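Side-chain contacts in cystathionine beta-lyases/cystathionine gamma-synthases (Corynebacterium glutamicum, PDB 5X5H), which probably catalyses, with pyridoxal 5'-phosphate as cofactor, the joining of O-succinyl-L-homoserine and L-cysteine into L,L-cystathionine with release of succinate: residues V61-E64 and Q65-A69; T86-L89 and F90-L94; Q189-K192 and L193-A197. All coordinates share one frame; numbering follows the deposited sequence.

Contact 1. Residues V61-E64 and Q65-A69; sequences VALE and QTVAA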
# COMPACT_ATOMS: atom_id res chain seq x y z
N VAL A 61 -5.47 16.01 -2.30
CA VAL A 61 -6.44 17.04 -2.77
C VAL A 61 -7.68 16.38 -3.35
O VAL A 61 -8.80 16.86 -3.13
CB VAL A 61 -5.75 17.99 -3.77
CG1 VAL A 61 -6.80 18.87 -4.44
CG2 VAL A 61 -4.76 18.82 -3.01
N ALA A 62 -7.56 15.22 -3.99
CA ALA A 62 -8.76 14.50 -4.47
C ALA A 62 -9.72 14.18 -3.35
O ALA A 62 -10.95 14.39 -3.46
CB ALA A 62 -8.39 13.27 -5.31
N LEU A 63 -9.17 13.67 -2.26
CA LEU A 63 -9.99 13.41 -1.06
C LEU A 63 -10.66 14.65 -0.49
O LEU A 63 -11.91 14.67 -0.25
CB LEU A 63 -9.17 12.72 -0.00
CG LEU A 63 -9.83 12.57 1.37
CD1 LEU A 63 -11.10 11.73 1.34
CD2 LEU A 63 -8.85 12.11 2.38
N GLU A 64 -9.87 15.68 -0.34
CA GLU A 64 -10.34 16.97 0.18
C GLU A 64 -11.47 17.53 -0.59
O GLU A 64 -12.54 17.95 -0.07
CB GLU A 64 -9.18 18.00 0.14
CG GLU A 64 -8.11 17.68 1.16
CD GLU A 64 -6.86 18.59 1.13
OE1 GLU A 64 -6.65 19.30 0.08
OE2 GLU A 64 -6.07 18.59 2.11
N GLN A 65 -11.37 17.49 -1.92
CA GLN A 65 -12.40 18.04 -2.80
C GLN A 65 -13.66 17.24 -2.75
O GLN A 65 -14.76 17.74 -2.91
CB GLN A 65 -11.84 18.18 -4.23
CG GLN A 65 -10.76 19.24 -4.32
CD GLN A 65 -11.21 20.60 -4.04
OE1 GLN A 65 -10.84 21.26 -3.03
NE2 GLN A 65 -12.16 21.05 -4.85
N THR A 66 -13.56 15.92 -2.56
CA THR A 66 -14.67 15.03 -2.49
C THR A 66 -15.47 15.37 -1.22
O THR A 66 -16.67 15.57 -1.26
CB THR A 66 -14.31 13.58 -2.52
OG1 THR A 66 -13.49 13.25 -3.64
CG2 THR A 66 -15.54 12.71 -2.61
N VAL A 67 -14.85 15.33 -0.05
CA VAL A 67 -15.59 15.63 1.17
C VAL A 67 -16.16 17.07 1.18
O VAL A 67 -17.31 17.27 1.65
CB VAL A 67 -14.73 15.32 2.40
CG1 VAL A 67 -15.50 15.69 3.72
CG2 VAL A 67 -14.33 13.84 2.44
N ALA A 68 -15.41 18.01 0.67
CA ALA A 68 -15.93 19.37 0.55
C ALA A 68 -17.25 19.30 -0.25
O ALA A 68 -18.32 19.89 0.18
CB ALA A 68 -14.94 20.26 -0.08
N ALA A 69 -17.29 18.66 -1.40
CA ALA A 69 -18.49 18.64 -2.23
C ALA A 69 -19.63 18.02 -1.47
O ALA A 69 -20.80 18.50 -1.55
CB ALA A 69 -18.26 17.85 -3.53
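L63 and V67 lie one turn apart on the α-helix 58-70 of a PLP-dependent enzyme fold, and their side chains run side by side in the same direction on its buried face. One branch of each does the touching: L63 CD1 meets V67 CG2 at 4.0 Å. Beneath them the V67 N-H points nearly straight at L63 O (N to O 3.0 Å). Leucine and β-branched valine suit this face because both can fill a hydrocarbon surface, here supplied by L216 of strand 215-219 together with helix 241-251. E64 is also buried, but its charge is provided for: OE2 accepts from the backbone N of A78 and from NE2 of Q232, which together would help to stabilise a carboxylate away from water. A68, a turn further on, brings its small CB within 3.3 Å of E64 O.

The other side of the helix differs in being partly exposed. V61 and Q65 also lie alongside each other, and a terminal methyl of V61, CG1, meets the CG methylene of Q65 at 4.0 Å. That CG rests 3.3 Å from V61 O as well, and the bend at chi2 (-64°) then turns the glutamine chain, so that its methylenes lie against the helix while the amide is carried further out. A polar, flexible residue is well suited to such a border.

T66 returns to the buried side, where it packs on L251. With OG1 anti to its own carbonyl carbon (chi1 -54°), the hydroxyl lies beside the backbone N and reaches back to the preceding turn. A62 O thus gains a second bond besides the helical one from T66 N at 3.2 Å: on the opposite face of its carbonyl plane, and closer, it accepts from T66 OG1 at 2.8 Å.

Contact 2. Residues T86-L89 and F90-L94; sequences TDIL and FRIIL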
# COMPACT_ATOMS: atom_id res chain seq x y z
N THR A 86 -8.73 18.94 14.64
CA THR A 86 -9.33 19.76 15.73
C THR A 86 -8.24 20.70 16.24
O THR A 86 -8.51 21.91 16.42
CB THR A 86 -9.84 18.84 16.85
OG1 THR A 86 -10.90 17.99 16.33
CG2 THR A 86 -10.40 19.61 18.04
N ASP A 87 -7.06 20.22 16.50
CA ASP A 87 -5.99 21.05 17.00
C ASP A 87 -5.66 22.20 16.07
O ASP A 87 -5.51 23.35 16.49
CB ASP A 87 -4.78 20.16 17.21
CG ASP A 87 -3.59 20.91 17.71
OD1 ASP A 87 -3.65 21.38 18.89
OD2 ASP A 87 -2.50 21.02 17.02
N ILE A 88 -5.57 21.92 14.79
CA ILE A 88 -5.31 22.98 13.79
C ILE A 88 -6.44 23.97 13.78
O ILE A 88 -6.16 25.20 13.78
CB ILE A 88 -5.15 22.37 12.38
CG1 ILE A 88 -3.87 21.53 12.26
CG2 ILE A 88 -5.11 23.49 11.33
CD1 ILE A 88 -2.58 22.24 12.58
N LEU A 89 -7.71 23.55 13.80
CA LEU A 89 -8.79 24.51 13.76
C LEU A 89 -8.76 25.35 15.02
O LEU A 89 -8.93 26.61 14.97
CB LEU A 89 -10.15 23.78 13.55
CG LEU A 89 -11.38 24.34 12.95
CD1 LEU A 89 -11.14 25.29 11.82
CD2 LEU A 89 -12.31 23.16 12.79
N PHE A 90 -8.47 24.81 16.18
CA PHE A 90 -8.35 25.52 17.42
C PHE A 90 -7.28 26.62 17.27
O PHE A 90 -7.41 27.76 17.76
CB PHE A 90 -8.01 24.69 18.66
CG PHE A 90 -9.10 23.84 19.23
CD1 PHE A 90 -10.41 23.84 18.82
CD2 PHE A 90 -8.74 22.93 20.18
CE1 PHE A 90 -11.38 22.97 19.41
CE2 PHE A 90 -9.69 22.10 20.77
CZ PHE A 90 -10.97 22.17 20.39
N ARG A 91 -6.12 26.27 16.69
CA ARG A 91 -4.99 27.18 16.59
C ARG A 91 -5.25 28.27 15.64
O ARG A 91 -4.56 29.30 15.78
CB ARG A 91 -3.70 26.36 16.28
CG ARG A 91 -3.35 25.53 17.49
CD ARG A 91 -2.41 24.42 17.04
NE ARG A 91 -1.08 24.95 17.05
CZ ARG A 91 0.01 24.27 16.73
NH1 ARG A 91 -0.10 23.02 16.35
NH2 ARG A 91 1.18 24.81 16.97
N ILE A 92 -6.08 28.09 14.66
CA ILE A 92 -6.46 29.15 13.72
C ILE A 92 -7.44 30.13 14.41
O ILE A 92 -7.30 31.34 14.34
CB ILE A 92 -7.09 28.57 12.48
CG1 ILE A 92 -5.99 27.86 11.69
CG2 ILE A 92 -7.76 29.64 11.62
CD1 ILE A 92 -6.54 26.97 10.62
N ILE A 93 -8.44 29.59 15.09
CA ILE A 93 -9.56 30.39 15.58
C ILE A 93 -9.18 31.06 16.90
O ILE A 93 -9.70 32.18 17.14
CB ILE A 93 -10.79 29.52 15.71
CG1 ILE A 93 -11.27 29.12 14.32
CG2 ILE A 93 -11.97 30.30 16.39
CD1 ILE A 93 -12.40 28.15 14.25
N LEU A 94 -8.38 30.45 17.72
CA LEU A 94 -8.12 30.93 19.09
C LEU A 94 -6.67 31.43 19.16
O LEU A 94 -5.74 30.97 18.42
CB LEU A 94 -8.21 29.77 20.04
CG LEU A 94 -9.57 29.06 20.09
CD1 LEU A 94 -9.51 27.77 20.80
CD2 LEU A 94 -10.69 29.91 20.69
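F90 sits one turn after T86 in helix 82-93, the helix whose first turn carries cofactor-binding G82 and M83, and the T86 methyl lies over one face of its ring. This is a CH-π contact: T86 CG2 is 3.8 Å from the ring centroid and displaced toward the rim. Threonine suits the place because it serves two partners: CG2, anti to the backbone N, covers the ring, while OG1 bonds to G82 O. W148 and F118 meet F90 in edge-to-face stacks.

R91 follows, its chain bent at chi3 (86°) so that NH1 turns back to the syn side of D87 OD2, 3.2 Å away. NH1 lies 23° out of the carboxylate plane, and carboxylate and guanidinium planes are 49° apart. Aspartate and arginine suit an interface because each has a second polar atom to offer: D87 OD1 pairs with R91 of the second subunit, and R91 NH2 with D87 of that subunit.

Farther along, I92 CD1 crosses to I88 CG2 at 3.8 Å, aliphatic branches suited to packing on helix 222-235. I93 lies alongside L89, both leaning on V177 of strand 175-179. L94 leaves helical geometry, yet L94 N still bonds to F90 O at 2.9 Å.

Contact 3. Residues Q189-K192 and L193-A197; sequences QPLK and LGAHA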
# COMPACT_ATOMS: atom_id res chain seq x y z
N GLN A 189 -25.71 18.29 7.04
CA GLN A 189 -24.82 19.21 6.38
C GLN A 189 -24.83 20.54 7.15
O GLN A 189 -25.56 21.47 6.80
CB GLN A 189 -25.17 19.36 4.90
CG GLN A 189 -25.07 18.09 4.10
CD GLN A 189 -25.59 18.19 2.71
OE1 GLN A 189 -26.74 18.59 2.52
NE2 GLN A 189 -24.80 17.75 1.73
N PRO A 190 -24.05 20.61 8.21
CA PRO A 190 -24.10 21.82 9.09
C PRO A 190 -23.82 23.11 8.41
O PRO A 190 -24.31 24.16 8.88
CB PRO A 190 -23.10 21.52 10.19
CG PRO A 190 -23.01 20.04 10.18
CD PRO A 190 -23.19 19.57 8.74
N LEU A 191 -23.02 23.18 7.36
CA LEU A 191 -22.81 24.48 6.68
C LEU A 191 -24.10 25.03 6.17
O LEU A 191 -24.23 26.26 6.16
CB LEU A 191 -21.75 24.40 5.60
CG LEU A 191 -20.36 23.95 5.96
CD1 LEU A 191 -19.55 23.75 4.68
CD2 LEU A 191 -19.72 24.83 6.99
N LYS A 192 -25.00 24.17 5.79
CA LYS A 192 -26.32 24.65 5.20
C LYS A 192 -27.21 25.20 6.32
O LYS A 192 -28.24 25.88 6.03
CB LYS A 192 -26.98 23.52 4.46
CG LYS A 192 -26.07 23.01 3.31
CD LYS A 192 -26.78 22.09 2.39
CE LYS A 192 -25.84 21.59 1.33
NZ LYS A 192 -26.64 20.65 0.50
N LEU A 193 -26.83 25.02 7.58
CA LEU A 193 -27.64 25.51 8.70
C LEU A 193 -26.91 26.60 9.41
O LEU A 193 -27.34 26.99 10.48
CB LEU A 193 -27.96 24.35 9.59
CG LEU A 193 -28.66 23.13 9.06
CD1 LEU A 193 -28.69 21.96 10.04
CD2 LEU A 193 -30.04 23.49 8.60
N GLY A 194 -25.78 27.10 8.91
CA GLY A 194 -25.12 28.19 9.44
C GLY A 194 -23.84 28.01 10.18
O GLY A 194 -23.19 28.96 10.64
N ALA A 195 -23.35 26.75 10.29
CA ALA A 195 -22.05 26.57 10.84
C ALA A 195 -20.94 27.25 9.99
O ALA A 195 -21.09 27.32 8.76
CB ALA A 195 -21.76 25.06 10.87
N HIS A 196 -19.89 27.70 10.61
CA HIS A 196 -18.75 28.35 9.92
C HIS A 196 -17.79 27.32 9.32
O HIS A 196 -17.17 27.57 8.25
CB HIS A 196 -18.02 29.36 10.78
CG HIS A 196 -18.89 30.48 11.22
ND1 HIS A 196 -19.65 30.44 12.38
CD2 HIS A 196 -19.12 31.70 10.65
CE1 HIS A 196 -20.34 31.58 12.48
NE2 HIS A 196 -20.02 32.36 11.45
N ALA A 197 -17.61 26.22 10.02
CA ALA A 197 -16.74 25.15 9.56
C ALA A 197 -17.32 23.84 10.11
O ALA A 197 -18.07 23.79 11.06
CB ALA A 197 -15.31 25.35 9.98
O HOH W 1 -22.74 28.32 6.78
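The flat carbonyl group of P190 is met on both faces by backbone N-H groups: L193 N makes the 3-10 bond from one face, and A195 N, from the other, makes the outer bond of a Schellman motif closing the short turn after Q189. L193 N lies 3.0 Å from P190 O, and A195 N 3.1 Å. The motif's inner bond, from G194 N to L191 O, is longer at 3.3 Å and comes from above that carbonyl plane. Glycine is called for at 194, since its phi of 108° would press a CB against the preceding carbonyl oxygen.

The H196 ring has G194 O over one face, near the rim. H196, just before strand 197-201, bonds through ND1 to the backbone N of L176 in the neighbouring strand 175-179.

The apolar contact usual to a Schellman motif is made by P190 and A195, CB to CB at 3.8 Å; the rigid ring and the small methyl fit together beside V178. Outward, K192 is extended and its NZ reaches Q189 OE1, whose NE2 partner is L70 O. L191, which belongs to a magnesium site with E71, lays its CD2 against A195 O at 3.3 Å. One water donates to both L191 O and A195 O, 2.8 Å from the latter.

How the contacts relate
The three contacts follow one another along the chain without touching. Contacts 1 and 2 are the most separated, with centres about 20 Å apart and nearest atoms about 10 Å; contact 3 approaches each of them to about 5 Å at the nearest atoms. Contact 2 is nearest the cofactor: the T86 side chain is about 5 Å from a bound pyridoxal phosphate, whereas the side chains of L63 and P190 are each about 12 Å from one. Contacts 1 and 3 share a different neighbourhood, the magnesium site of E71 and L191. E71 follows helix 58-70 directly; its side chain is about 5 Å from that of V67 and about 4 Å from that of P190.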